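Local coordinates for protein ATP phosphoribosyltransferase regulatory subunit (Lactococcus lactis, PDB 1Z7M) that is required for the first step of histidine biosynthesis and may let histidine exert feedback control over ATP phosphoribosyltransferase, at residues 124-129 with 140-145. Residues are numbered along the deposited sequence; the frame is centred on the assembly and turned at random.
Sequences GKIFRK and NYQIGI
G124 and Q142 form one hydrogen-bonded pair of this antiparallel hairpin, I126 and N140 the next, each gripped by two backbone bonds. Q142 N donates to G124 O (2.7 Å). Between the two bonded pairs, K125 and Y141 make the non-hydrogen-bonded pair, their CA atoms 4.0 Å apart.

A single CH-pi contact marks the face that K125 and Y141 share. Y141 holds CG anti to its backbone N (chi1 -156°), and G124 CA meets the face of its ring 4.2 Å from the centroid. K125 CE reaches the ring edge at CD1 (3.9 Å), while its NZ forms a salt bridge with E139. Y141 OH hydrogen-bonds to E43 and R40, and an alanine here would probably leave G124 without its aromatic cover and those helix residues without their hydroxyl partner.

Van der Waals packing occupies the other face: I126 CD1 meets the Q142 amide at NE2, the two side chains crossing at about a right angle, and I126 CG1 touches N140 CB (3.7 Å).

The hairpin belongs to the mixed sheet of the class-II synthetase-like fold, where strand 139-148 runs between 118-127 and 320-326, with helix 33-52 packed against Y141 and I143.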
loop_
_atom_site.group_PDB
_atom_site.type_symbol
_atom_site.label_atom_id
_atom_site.label_comp_id
_atom_site.label_asym_id
_atom_site.label_seq_id
_atom_site.Cartn_x
_atom_site.Cartn_y
_atom_site.Cartn_z
ATOM N N GLY B 124 -1.864 -21.831 -13.636
ATOM C CA GLY B 124 -1.328 -20.965 -12.608
ATOM C C GLY B 124 -2.324 -20.754 -11.502
ATOM O O GLY B 124 -3.342 -21.447 -11.438
ATOM N N LYS B 125 -2.054 -19.791 -10.632
ATOM C CA LYS B 125 -2.965 -19.558 -9.535
ATOM C C LYS B 125 -3.484 -18.143 -9.375
ATOM O O LYS B 125 -2.842 -17.183 -9.785
ATOM C CB LYS B 125 -2.321 -20.022 -8.236
ATOM C CG LYS B 125 -0.983 -19.420 -7.987
ATOM C CD LYS B 125 -0.435 -19.805 -6.618
ATOM C CE LYS B 125 -0.071 -21.273 -6.529
ATOM N NZ LYS B 125 0.670 -21.539 -5.262
ATOM N N ILE B 126 -4.687 -18.060 -8.802
ATOM C CA ILE B 126 -5.370 -16.803 -8.515
ATOM C C ILE B 126 -5.316 -16.670 -7.005
ATOM O O ILE B 126 -5.135 -17.664 -6.311
ATOM C CB ILE B 126 -6.853 -16.824 -8.949
ATOM C CG1 ILE B 126 -7.576 -17.998 -8.303
ATOM C CG2 ILE B 126 -6.954 -16.893 -10.443
ATOM C CD1 ILE B 126 -9.068 -17.904 -8.457
ATOM N N PHE B 127 -5.479 -15.451 -6.503
ATOM C CA PHE B 127 -5.416 -15.208 -5.069
ATOM C C PHE B 127 -6.645 -14.508 -4.528
ATOM O O PHE B 127 -6.895 -13.347 -4.857
ATOM C CB PHE B 127 -4.187 -14.364 -4.750
ATOM C CG PHE B 127 -2.931 -14.854 -5.406
ATOM C CD1 PHE B 127 -2.613 -14.471 -6.703
ATOM C CD2 PHE B 127 -2.081 -15.740 -4.741
ATOM C CE1 PHE B 127 -1.470 -14.967 -7.328
ATOM C CE2 PHE B 127 -0.939 -16.240 -5.360
ATOM C CZ PHE B 127 -0.637 -15.852 -6.653
ATOM N N ARG B 128 -7.402 -15.214 -3.693
ATOM C CA ARG B 128 -8.614 -14.668 -3.077
ATOM C C ARG B 128 -8.416 -14.797 -1.574
ATOM O O ARG B 128 -7.675 -15.665 -1.129
ATOM C CB ARG B 128 -9.847 -15.478 -3.500
ATOM C CG ARG B 128 -10.046 -15.620 -5.013
ATOM C CD ARG B 128 -10.939 -16.831 -5.383
ATOM N NE ARG B 128 -12.272 -16.462 -5.874
ATOM C CZ ARG B 128 -12.529 -15.812 -7.016
ATOM N NH1 ARG B 128 -11.550 -15.435 -7.831
ATOM N NH2 ARG B 128 -13.784 -15.533 -7.342
ATOM N N LYS B 129 -9.063 -13.940 -0.790
ATOM C CA LYS B 129 -8.938 -14.007 0.669
ATOM C C LYS B 129 -10.017 -14.871 1.284
ATOM O O LYS B 129 -11.167 -14.848 0.844
ATOM C CB LYS B 129 -9.049 -12.622 1.287
ATOM C CG LYS B 129 -7.855 -11.764 1.097
ATOM C CD LYS B 129 -8.116 -10.442 1.716
ATOM C CE LYS B 129 -6.898 -9.577 1.639
ATOM N NZ LYS B 129 -7.199 -8.211 2.156
ATOM N N ASN B 140 -5.057 -20.464 -4.942
ATOM C CA ASN B 140 -5.823 -21.380 -5.768
ATOM C C ASN B 140 -5.230 -21.607 -7.124
ATOM O O ASN B 140 -5.194 -20.693 -7.949
ATOM C CB ASN B 140 -7.219 -20.821 -5.957
ATOM C CG ASN B 140 -7.917 -20.578 -4.656
ATOM O OD1 ASN B 140 -8.552 -19.550 -4.469
ATOM N ND2 ASN B 140 -7.814 -21.529 -3.746
ATOM N N TYR B 141 -4.808 -22.845 -7.359
ATOM C CA TYR B 141 -4.209 -23.253 -8.621
ATOM C C TYR B 141 -5.304 -23.728 -9.561
ATOM O O TYR B 141 -6.084 -24.616 -9.227
ATOM C CB TYR B 141 -3.238 -24.401 -8.391
ATOM C CG TYR B 141 -2.187 -24.516 -9.464
ATOM C CD1 TYR B 141 -0.939 -23.931 -9.299
ATOM C CD2 TYR B 141 -2.433 -25.219 -10.649
ATOM C CE1 TYR B 141 0.043 -24.048 -10.277
ATOM C CE2 TYR B 141 -1.451 -25.334 -11.641
ATOM C CZ TYR B 141 -0.220 -24.747 -11.444
ATOM O OH TYR B 141 0.753 -24.838 -12.402
ATOM N N GLN B 142 -5.367 -23.145 -10.741
ATOM C CA GLN B 142 -6.375 -23.564 -11.669
ATOM C C GLN B 142 -5.717 -23.877 -12.992
ATOM O O GLN B 142 -4.575 -23.465 -13.235
ATOM C CB GLN B 142 -7.383 -22.454 -11.876
ATOM C CG GLN B 142 -7.789 -21.770 -10.620
ATOM C CD GLN B 142 -8.797 -20.671 -10.868
ATOM O OE1 GLN B 142 -8.639 -19.862 -11.774
ATOM N NE2 GLN B 142 -9.845 -20.639 -10.059
ATOM N N ILE B 143 -6.439 -24.637 -13.820
ATOM C CA ILE B 143 -6.018 -24.988 -15.182
ATOM C C ILE B 143 -7.285 -24.832 -16.024
ATOM O O ILE B 143 -8.323 -25.388 -15.694
ATOM C CB ILE B 143 -5.506 -26.442 -15.323
ATOM C CG1 ILE B 143 -4.334 -26.697 -14.389
ATOM C CG2 ILE B 143 -5.011 -26.653 -16.722
ATOM C CD1 ILE B 143 -3.742 -28.078 -14.510
ATOM N N GLY B 144 -7.217 -24.064 -17.099
ATOM C CA GLY B 144 -8.409 -23.885 -17.894
ATOM C C GLY B 144 -8.108 -23.440 -19.299
ATOM O O GLY B 144 -6.957 -23.191 -19.641
ATOM N N ILE B 145 -9.155 -23.348 -20.115
ATOM C CA ILE B 145 -9.031 -22.930 -21.515
ATOM C C ILE B 145 -10.158 -21.968 -21.882
ATOM O O ILE B 145 -11.205 -21.952 -21.241
ATOM C CB ILE B 145 -9.104 -24.139 -22.475
ATOM C CG1 ILE B 145 -10.391 -24.917 -22.205
ATOM C CG2 ILE B 145 -7.878 -25.020 -22.311
ATOM C CD1 ILE B 145 -10.650 -25.994 -23.213
#